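Local atomic coordinates of EvdO1 (Micromonospora carbonacea, PDB entry 4XBZ), a protein that probably catalyses an oxidative cyclization in orthosomycin biosynthesis, as a metal-dependent oxygenase of the phytanoyl-CoA dioxygenase family. Residues V93-L96 against G102-P105; D71-G76 against Q253-Y258; E265-W268 against P272-A275. All coordinates share one frame; numbering follows the deposited sequence.

Contact 1 of 3, residues V93-L96 against G102-P105; sequences VWTL and GAAP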
ATOM      1  N   VAL A  93      26.511   9.814  14.037  1.00 31.38           N
ATOM      2  CA  VAL A  93      26.972  10.698  12.966  1.00 30.44           C
ATOM      3  C   VAL A  93      27.378  12.041  13.552  1.00 31.65           C
ATOM      4  O   VAL A  93      26.602  12.660  14.273  1.00 32.67           O
ATOM      5  CB  VAL A  93      25.879  10.929  11.884  1.00 33.76           C
ATOM      6  CG1 VAL A  93      26.390  11.859  10.800  1.00 30.54           C
ATOM      7  CG2 VAL A  93      25.419   9.603  11.275  1.00 30.20           C
ATOM      8  N   TRP A  94      28.592  12.481  13.235  1.00 32.46           N
ATOM      9  CA  TRP A  94      29.161  13.720  13.772  1.00 35.35           C
ATOM     10  C   TRP A  94      29.462  14.709  12.651  1.00 33.45           C
ATOM     11  O   TRP A  94      29.894  14.312  11.579  1.00 38.68           O
ATOM     12  CB  TRP A  94      30.454  13.432  14.563  1.00 36.74           C
ATOM     13  CG  TRP A  94      30.233  12.873  15.939  1.00 34.54           C
ATOM     14  CD1 TRP A  94      29.913  11.592  16.258  1.00 36.37           C
ATOM     15  CD2 TRP A  94      30.323  13.584  17.181  1.00 36.52           C
ATOM     16  NE1 TRP A  94      29.791  11.456  17.617  1.00 34.27           N
ATOM     17  CE2 TRP A  94      30.038  12.665  18.208  1.00 34.34           C
ATOM     18  CE3 TRP A  94      30.620  14.909  17.522  1.00 34.44           C
ATOM     19  CZ2 TRP A  94      30.040  13.019  19.550  1.00 34.25           C
ATOM     20  CZ3 TRP A  94      30.621  15.260  18.849  1.00 36.65           C
ATOM     21  CH2 TRP A  94      30.327  14.319  19.853  1.00 39.32           C
ATOM     22  N   THR A  95      29.255  15.994  12.911  1.00 34.87           N
ATOM     23  CA  THR A  95      29.502  17.037  11.914  1.00 41.47           C
ATOM     24  C   THR A  95      30.960  17.040  11.468  1.00 37.49           C
ATOM     25  O   THR A  95      31.259  17.180  10.283  1.00 33.97           O
ATOM     26  CB  THR A  95      29.134  18.444  12.453  1.00 38.32           C
ATOM     27  OG1 THR A  95      29.690  18.616  13.764  1.00 43.02           O
ATOM     28  CG2 THR A  95      27.643  18.596  12.536  1.00 31.78           C
ATOM     29  N   LEU A  96      31.854  16.899  12.439  1.00 38.62           N
ATOM     30  CA  LEU A  96      33.276  16.716  12.189  1.00 37.77           C
ATOM     31  C   LEU A  96      33.751  15.616  13.116  1.00 40.85           C
ATOM     32  O   LEU A  96      32.989  15.177  13.972  1.00 41.99           O
ATOM     33  CB  LEU A  96      34.058  17.996  12.460  1.00 40.70           C
ATOM     34  CG  LEU A  96      33.553  19.277  11.813  1.00 40.32           C
ATOM     35  CD1 LEU A  96      34.197  20.499  12.472  1.00 36.97           C
ATOM     36  CD2 LEU A  96      33.861  19.219  10.336  1.00 42.38           C
ATOM     37  N   GLY A 102      33.887  22.602  17.660  1.00 49.14           N
ATOM     38  CA  GLY A 102      32.601  22.827  17.017  1.00 45.41           C
ATOM     39  C   GLY A 102      31.956  21.576  16.435  1.00 41.93           C
ATOM     40  O   GLY A 102      30.798  21.609  16.049  1.00 41.55           O
ATOM     41  N   ALA A 103      32.706  20.479  16.364  1.00 42.49           N
ATOM     42  CA  ALA A 103      32.139  19.192  15.959  1.00 42.02           C
ATOM     43  C   ALA A 103      30.933  18.847  16.837  1.00 36.40           C
ATOM     44  O   ALA A 103      30.976  19.025  18.049  1.00 36.72           O
ATOM     45  CB  ALA A 103      33.195  18.088  16.041  1.00 40.95           C
ATOM     46  N   ALA A 104      29.850  18.374  16.230  1.00 36.80           N
ATOM     47  CA  ALA A 104      28.672  18.000  17.004  1.00 33.60           C
ATOM     48  C   ALA A 104      28.051  16.715  16.461  1.00 34.82           C
ATOM     49  O   ALA A 104      28.283  16.360  15.313  1.00 34.10           O
ATOM     50  CB  ALA A 104      27.674  19.119  16.994  1.00 32.69           C
ATOM     51  N   PRO A 105      27.289  15.992  17.302  1.00 36.88           N
ATOM     52  CA  PRO A 105      26.543  14.824  16.818  1.00 33.23           C
ATOM     53  C   PRO A 105      25.196  15.251  16.235  1.00 34.58           C
ATOM     54  O   PRO A 105      24.593  16.185  16.762  1.00 32.88           O
ATOM     55  CB  PRO A 105      26.349  13.983  18.080  1.00 32.04           C
ATOM     56  CG  PRO A 105      26.267  15.023  19.189  1.00 37.76           C
ATOM     57  CD  PRO A 105      27.147  16.176  18.761  1.00 33.33           C
TER
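Pro105 lies against one face of the Trp94 indole, and this pair makes up the apolar centre of the contact. The two side chains run side by side and point the same way from an antiparallel, non-hydrogen-bonded pair. Pro105 CD sits over the six-membered ring, 3.9 Å from its centroid and 22° off the normal, a CH-pi contact, while Pro105 CB comes over the middle of the indole. Trp94 carries CG beside its backbone N (chi1 -78°), which lays the ring over the neighbouring strand. The ring's rotation is fixed further by NE1, hydrogen-bonded to the carbonyl of Ser88. Ala83 and Trp84 of helix 66-86 also touch Pro105.

Next to this pair the indole edge faces the carbonyl oxygen of Ala103, which lies in the ring plane 3.9 Å from Trp94 CZ3. Ala103 CB itself packs against Leu96 CB at 3.7 Å.

Polar links take over at Thr95. Its backbone N donates to Ala104 O at 2.6 Å. The same oxygen receives a CA-H...O contact from Trp94 CA at 3.2 Å. In return Ala104 N donates to Thr95 OG1, a very short bond modelled at 2.5 Å. OG1 reaches it because it sits between the backbone N and the carbonyl carbon (chi1 47°), turned to the opposing chain.

Here a side-chain hydroxyl serves as acceptor where a regular antiparallel ladder would use a backbone carbonyl. Strand 92-94, outermost in the major sheet of this double-stranded beta-helix protein, pairs with strand 105-109. The pairing thus appears to continue a residue past the strand's end, a threonine oxygen probably standing in for the main chain, although the modelled bond is too short for its exact length to be trusted.

Contact 2 of 3, residues D71-G76 against Q253-Y258; sequences DVQEAG and QRRVIY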
ATOM      1  N   ASP A  71       7.920  10.637  28.116  1.00 32.40           N
ATOM      2  CA  ASP A  71       8.860   9.530  28.319  1.00 33.93           C
ATOM      3  C   ASP A  71       9.867   9.474  27.171  1.00 35.93           C
ATOM      4  O   ASP A  71      11.051   9.216  27.381  1.00 36.07           O
ATOM      5  CB  ASP A  71       8.140   8.182  28.438  1.00 35.48           C
ATOM      6  CG  ASP A  71       7.087   8.166  29.536  1.00 39.00           C
ATOM      7  OD1 ASP A  71       7.106   9.053  30.406  1.00 34.17           O
ATOM      8  OD2 ASP A  71       6.233   7.248  29.529  1.00 45.57           O
ATOM      9  N   VAL A  72       9.389   9.747  25.959  1.00 35.98           N
ATOM     10  CA  VAL A  72      10.222   9.637  24.772  1.00 34.81           C
ATOM     11  C   VAL A  72      11.137  10.863  24.628  1.00 34.00           C
ATOM     12  O   VAL A  72      12.297  10.752  24.216  1.00 31.50           O
ATOM     13  CB  VAL A  72       9.347   9.438  23.515  1.00 37.17           C
ATOM     14  CG1 VAL A  72      10.147   9.663  22.273  1.00 40.32           C
ATOM     15  CG2 VAL A  72       8.780   8.018  23.505  1.00 37.26           C
ATOM     16  N   GLN A  73      10.616  12.027  24.994  1.00 35.44           N
ATOM     17  CA  GLN A  73      11.428  13.245  25.034  1.00 36.34           C
ATOM     18  C   GLN A  73      12.624  13.098  25.974  1.00 34.03           C
ATOM     19  O   GLN A  73      13.704  13.588  25.667  1.00 29.95           O
ATOM     20  CB  GLN A  73      10.584  14.455  25.463  1.00 26.53           C
ATOM     21  CG  GLN A  73       9.807  15.090  24.334  1.00 31.31           C
ATOM     22  CD  GLN A  73       8.667  15.977  24.822  1.00 33.77           C
ATOM     23  OE1 GLN A  73       8.132  15.777  25.919  1.00 31.31           O
ATOM     24  NE2 GLN A  73       8.288  16.962  24.006  1.00 29.40           N
ATOM     25  N   GLU A  74      12.419  12.439  27.118  1.00 34.22           N
ATOM     26  CA  GLU A  74      13.467  12.322  28.134  1.00 34.76           C
ATOM     27  C   GLU A  74      14.482  11.272  27.724  1.00 38.12           C
ATOM     28  O   GLU A  74      15.670  11.397  28.028  1.00 36.37           O
ATOM     29  CB  GLU A  74      12.867  11.986  29.506  1.00 34.96           C
ATOM     30  CG  GLU A  74      13.889  11.549  30.582  1.00 38.61           C
ATOM     31  CD  GLU A  74      14.998  12.580  30.862  1.00 49.05           C
ATOM     32  OE1 GLU A  74      14.755  13.809  30.764  1.00 49.56           O
ATOM     33  OE2 GLU A  74      16.133  12.152  31.185  1.00 50.75           O
ATOM     34  N   ALA A  75      14.014  10.244  27.020  1.00 32.29           N
ATOM     35  CA  ALA A  75      14.922   9.240  26.476  1.00 33.93           C
ATOM     36  C   ALA A  75      15.787   9.868  25.378  1.00 30.11           C
ATOM     37  O   ALA A  75      16.971   9.560  25.253  1.00 34.37           O
ATOM     38  CB  ALA A  75      14.144   8.034  25.946  1.00 28.98           C
ATOM     39  N   GLY A  76      15.197  10.772  24.606  1.00 29.76           N
ATOM     40  CA  GLY A  76      15.941  11.510  23.606  1.00 29.76           C
ATOM     41  C   GLY A  76      17.028  12.375  24.216  1.00 33.25           C
ATOM     42  O   GLY A  76      18.161  12.379  23.743  1.00 32.43           O
ATOM     43  N   GLN A 253      16.606  22.571  18.721  1.00 37.43           N
ATOM     44  CA  GLN A 253      17.317  21.304  18.586  1.00 41.77           C
ATOM     45  C   GLN A 253      16.587  20.323  17.646  1.00 37.12           C
ATOM     46  O   GLN A 253      17.217  19.432  17.055  1.00 36.91           O
ATOM     47  CB  GLN A 253      17.565  20.656  19.955  1.00 41.24           C
ATOM     48  CG  GLN A 253      18.729  19.653  19.922  1.00 39.40           C
ATOM     49  CD  GLN A 253      18.999  18.992  21.267  1.00 43.50           C
ATOM     50  OE1 GLN A 253      18.066  18.676  22.019  1.00 40.28           O
ATOM     51  NE2 GLN A 253      20.287  18.784  21.580  1.00 35.00           N
ATOM     52  N   ARG A 254      15.277  20.499  17.507  1.00 34.66           N
ATOM     53  CA  ARG A 254      14.488  19.778  16.497  1.00 35.75           C
ATOM     54  C   ARG A 254      14.812  18.284  16.436  1.00 31.96           C
ATOM     55  O   ARG A 254      15.430  17.810  15.491  1.00 30.29           O
ATOM     56  CB  ARG A 254      14.698  20.418  15.121  1.00 30.68           C
ATOM     57  CG  ARG A 254      14.184  21.846  15.031  1.00 33.25           C
ATOM     58  CD  ARG A 254      13.176  21.986  13.919  1.00 32.93           C
ATOM     59  NE  ARG A 254      12.741  20.682  13.460  1.00 34.39           N
ATOM     60  CZ  ARG A 254      12.871  20.235  12.215  1.00 33.95           C
ATOM     61  NH1 ARG A 254      13.389  20.997  11.269  1.00 40.47           N
ATOM     62  NH2 ARG A 254      12.469  19.013  11.930  1.00 31.76           N
ATOM     63  N   ARG A 255      14.413  17.552  17.464  1.00 30.50           N
ATOM     64  CA  ARG A 255      14.688  16.127  17.517  1.00 29.49           C
ATOM     65  C   ARG A 255      13.549  15.327  16.872  1.00 29.93           C
ATOM     66  O   ARG A 255      12.373  15.513  17.208  1.00 27.74           O
ATOM     67  CB  ARG A 255      14.905  15.675  18.969  1.00 29.52           C
ATOM     68  CG  ARG A 255      15.956  16.486  19.746  1.00 30.56           C
ATOM     69  CD  ARG A 255      15.795  16.299  21.248  1.00 30.31           C
ATOM     70  NE  ARG A 255      14.501  16.765  21.745  1.00 31.08           N
ATOM     71  CZ  ARG A 255      13.961  16.381  22.898  1.00 32.72           C
ATOM     72  NH1 ARG A 255      14.606  15.512  23.672  1.00 30.77           N
ATOM     73  NH2 ARG A 255      12.768  16.848  23.267  1.00 31.32           N
ATOM     74  N   VAL A 256      13.918  14.433  15.956  1.00 27.17           N
ATOM     75  CA  VAL A 256      12.966  13.523  15.333  1.00 26.90           C
ATOM     76  C   VAL A 256      13.461  12.074  15.393  1.00 26.41           C
ATOM     77  O   VAL A 256      14.599  11.786  15.027  1.00 24.21           O
ATOM     78  CB  VAL A 256      12.700  13.890  13.856  1.00 27.80           C
ATOM     79  CG1 VAL A 256      11.725  12.881  13.224  1.00 26.85           C
ATOM     80  CG2 VAL A 256      12.150  15.303  13.736  1.00 22.99           C
ATOM     81  N   ILE A 257      12.599  11.176  15.862  1.00 24.98           N
ATOM     82  CA  ILE A 257      12.874   9.745  15.851  1.00 25.02           C
ATOM     83  C   ILE A 257      12.305   9.125  14.575  1.00 22.74           C
ATOM     84  O   ILE A 257      11.100   9.228  14.332  1.00 22.58           O
ATOM     85  CB  ILE A 257      12.265   9.047  17.085  1.00 27.64           C
ATOM     86  CG1 ILE A 257      13.093   9.343  18.328  1.00 27.77           C
ATOM     87  CG2 ILE A 257      12.192   7.541  16.891  1.00 27.34           C
ATOM     88  CD1 ILE A 257      12.458   8.824  19.596  1.00 28.02           C
ATOM     89  N   TYR A 258      13.176   8.515  13.765  1.00 20.17           N
ATOM     90  CA  TYR A 258      12.794   7.925  12.475  1.00 23.40           C
ATOM     91  C   TYR A 258      12.818   6.410  12.519  1.00 24.54           C
ATOM     92  O   TYR A 258      13.858   5.799  12.787  1.00 25.25           O
ATOM     93  CB  TYR A 258      13.717   8.383  11.328  1.00 18.31           C
ATOM     94  CG  TYR A 258      13.507   9.816  10.884  1.00 27.22           C
ATOM     95  CD1 TYR A 258      12.466  10.157  10.017  1.00 24.69           C
ATOM     96  CD2 TYR A 258      14.351  10.833  11.331  1.00 26.89           C
ATOM     97  CE1 TYR A 258      12.268  11.473   9.606  1.00 25.48           C
ATOM     98  CE2 TYR A 258      14.153  12.151  10.934  1.00 31.52           C
ATOM     99  CZ  TYR A 258      13.108  12.471  10.069  1.00 29.64           C
ATOM    100  OH  TYR A 258      12.920  13.790   9.675  1.00 27.38           O
TER
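Arg255 and Gln73 supply the polar part of this contact between helix 66-86 and the start of strand 256-263. Arg255 NH1 donates to the backbone carbonyl Gln73 O at 2.9 Å. The donor arrives in the carbonyl plane, on a lone pair, although the N-H...O angle of 144° is bent and the oxygen stands a little out of the guanidinium plane. A turn in the arginine chain at chi3 (-62°) brings its end to the helix. Other bonds hold the group as well: NE forms a salt bridge with Asp186, so the buried charge has a carboxylate mate beside the neutral carbonyl.

Van der Waals contact accompanies the bond. Arg255 NH2 lies 3.6 Å from Gln73 CG, where the two side chains cross at about a right angle. The Gln73 amide plane is only 15° from that of the guanidinium, and its NE2 donates to Leu185 O. With a lysine in place of Arg255, a single ammonium would probably fail to reach both partners, leaving Gln73 O or Asp186 without its mate.

The strand belongs to the major sheet of the double-stranded beta-helix fold; Arg255, just ahead of it, and Ile257, within it, both direct their CB toward the helix.

Apolar packing is carried by Val72 and Ile257, whose tips meet at 3.6 Å between Val72 CG1 and Ile257 CD1. Val72 holds CG1 opposite its backbone N, bringing that methyl to the isoleucine. Leu121 of helix 116-121 touches both side chains, and Ile118 adds to the packing on Ile257.

Contact 3 of 3, residues E265-W268 against P272-A275; sequences EVEW and PHSA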
ATOM      1  N   GLU A 265       8.554  -9.246   1.637  1.00 23.51           N
ATOM      2  CA  GLU A 265       8.752  -9.912   0.354  1.00 26.24           C
ATOM      3  C   GLU A 265       9.618  -9.060  -0.574  1.00 26.25           C
ATOM      4  O   GLU A 265      10.247  -9.585  -1.489  1.00 31.21           O
ATOM      5  CB  GLU A 265       7.414 -10.247  -0.330  1.00 25.16           C
ATOM      6  CG  GLU A 265       6.683  -9.056  -0.947  1.00 25.99           C
ATOM      7  CD  GLU A 265       5.778  -8.349   0.040  1.00 25.47           C
ATOM      8  OE1 GLU A 265       5.896  -8.612   1.264  1.00 24.36           O
ATOM      9  OE2 GLU A 265       4.941  -7.535  -0.410  1.00 25.23           O
ATOM     10  N   VAL A 266       9.648  -7.753  -0.349  1.00 24.37           N
ATOM     11  CA  VAL A 266      10.476  -6.871  -1.167  1.00 23.08           C
ATOM     12  C   VAL A 266      11.938  -7.022  -0.767  1.00 25.44           C
ATOM     13  O   VAL A 266      12.813  -7.130  -1.630  1.00 28.08           O
ATOM     14  CB  VAL A 266      10.041  -5.389  -1.040  1.00 28.04           C
ATOM     15  CG1 VAL A 266      11.146  -4.432  -1.539  1.00 24.17           C
ATOM     16  CG2 VAL A 266       8.687  -5.150  -1.755  1.00 24.80           C
ATOM     17  N   GLU A 267      12.198  -7.029   0.541  1.00 23.68           N
ATOM     18  CA  GLU A 267      13.553  -7.266   1.046  1.00 27.43           C
ATOM     19  C   GLU A 267      14.045  -8.635   0.613  1.00 28.06           C
ATOM     20  O   GLU A 267      15.175  -8.785   0.139  1.00 27.57           O
ATOM     21  CB  GLU A 267      13.618  -7.155   2.573  1.00 25.57           C
ATOM     22  CG  GLU A 267      13.886  -5.726   3.083  1.00 25.75           C
ATOM     23  CD  GLU A 267      15.358  -5.370   3.084  1.00 29.21           C
ATOM     24  OE1 GLU A 267      16.194  -6.242   2.759  1.00 36.44           O
ATOM     25  OE2 GLU A 267      15.687  -4.218   3.408  1.00 30.22           O
ATOM     26  N   TRP A 268      13.178  -9.627   0.771  1.00 26.09           N
ATOM     27  CA  TRP A 268      13.510 -10.987   0.406  1.00 28.89           C
ATOM     28  C   TRP A 268      14.042 -11.069  -1.017  1.00 26.69           C
ATOM     29  O   TRP A 268      15.064 -11.696  -1.232  1.00 32.74           O
ATOM     30  CB  TRP A 268      12.289 -11.887   0.598  1.00 34.01           C
ATOM     31  CG  TRP A 268      12.437 -13.260   0.049  1.00 38.67           C
ATOM     32  CD1 TRP A 268      13.440 -14.161   0.314  1.00 38.29           C
ATOM     33  CD2 TRP A 268      11.540 -13.910  -0.858  1.00 40.37           C
ATOM     34  NE1 TRP A 268      13.217 -15.329  -0.382  1.00 40.27           N
ATOM     35  CE2 TRP A 268      12.057 -15.197  -1.110  1.00 45.45           C
ATOM     36  CE3 TRP A 268      10.342 -13.527  -1.484  1.00 38.70           C
ATOM     37  CZ2 TRP A 268      11.413 -16.103  -1.965  1.00 47.02           C
ATOM     38  CZ3 TRP A 268       9.710 -14.428  -2.331  1.00 34.31           C
ATOM     39  CH2 TRP A 268      10.245 -15.694  -2.563  1.00 34.88           C
ATOM     40  N   PRO A 272      17.641  -4.366   0.406  1.00 31.00           N
ATOM     41  CA  PRO A 272      19.107  -4.385   0.426  1.00 31.13           C
ATOM     42  C   PRO A 272      19.739  -5.294   1.467  1.00 32.46           C
ATOM     43  O   PRO A 272      20.951  -5.480   1.426  1.00 35.34           O
ATOM     44  CB  PRO A 272      19.466  -2.924   0.743  1.00 30.04           C
ATOM     45  CG  PRO A 272      18.304  -2.406   1.483  1.00 29.64           C
ATOM     46  CD  PRO A 272      17.111  -3.072   0.888  1.00 30.60           C
ATOM     47  N   HIS A 273      18.961  -5.823   2.396  1.00 32.07           N
ATOM     48  CA  HIS A 273      19.540  -6.643   3.445  1.00 32.58           C
ATOM     49  C   HIS A 273      19.618  -8.107   3.051  1.00 36.46           C
ATOM     50  O   HIS A 273      18.923  -8.553   2.140  1.00 37.68           O
ATOM     51  CB  HIS A 273      18.742  -6.520   4.740  1.00 27.78           C
ATOM     52  CG  HIS A 273      18.690  -5.132   5.285  1.00 32.48           C
ATOM     53  ND1 HIS A 273      17.656  -4.263   5.010  1.00 28.15           N
ATOM     54  CD2 HIS A 273      19.546  -4.460   6.094  1.00 30.50           C
ATOM     55  CE1 HIS A 273      17.875  -3.116   5.628  1.00 29.54           C
ATOM     56  NE2 HIS A 273      19.019  -3.207   6.283  1.00 31.29           N
ATOM     57  N   SER A 274      20.457  -8.853   3.765  1.00 34.94           N
ATOM     58  CA  SER A 274      20.560 -10.292   3.586  1.00 34.91           C
ATOM     59  C   SER A 274      19.243 -10.951   3.992  1.00 34.28           C
ATOM     60  O   SER A 274      18.440 -10.344   4.686  1.00 30.73           O
ATOM     61  CB  SER A 274      21.738 -10.837   4.395  1.00 31.98           C
ATOM     62  OG  SER A 274      21.527 -10.656   5.780  1.00 33.19           O
ATOM     63  N   ALA A 275      19.010 -12.181   3.542  1.00 37.70           N
ATOM     64  CA  ALA A 275      17.721 -12.836   3.768  1.00 35.60           C
ATOM     65  C   ALA A 275      17.468 -13.081   5.250  1.00 32.64           C
ATOM     66  O   ALA A 275      16.321 -13.102   5.699  1.00 33.60           O
ATOM     67  CB  ALA A 275      17.644 -14.155   2.993  1.00 39.68           C
TER
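Glu267 grips His273 with both carboxylate oxygens. OE2 accepts from His273 ND1 at 2.5 Å, a short His-carboxylate hydrogen bond with an N-H...O angle of 158°. The oxygen lies close to the imidazole plane, at the ring's edge, but the donor meets OE2 from above the carboxylate plane, 41° out of it. OE1 uses its syn lone pair to accept from the backbone N of His273 at 2.8 Å. Pro272 completes this shell, its CD 3.1 Å from Glu267 OE2.

The glutamate chain is bent at chi2 (-83°), which turns its carboxylate from helix 264-270 to the segment that follows. This helix comes directly after strand 256-263 of the double-stranded beta-helix core, and the bonds tie it to the cis-proline turn leading into helix 275-293.

Farther out, His273 NE2 is hydrogen-bonded to His328 ND1, so both ring nitrogens have partners. Tyr277 stacks on the imidazole, and Trp332 meets it edge-to-face. Near the chain's C-terminal end, Arg333 bonds to the carbonyls of both Trp268 and His273, while Tyr202 of the second subunit packs on Trp268.

How the contacts relate
Contacts 1 and 2 share the large mixed sheet, with strand 92-94 at its margin and strand 256-263 in its interior; contact 3 lies beyond the end of strand 256-263. The centres of contacts 1 and 2 are about 18 Å apart, and helix 66-86 of contact 2 leads toward the strand of contact 1. In sequence, contact 1 falls between the two halves of contact 2, 177 residues apart at their closest ends. Contact 3 comes after both, its centre about 29 Å from that of contact 2 and about 32 Å from that of contact 1. None touches another: contact 1 joins neighbouring strands, contact 2 sets a helix against the sheet's interior, and contact 3 joins a helix to the turn after it.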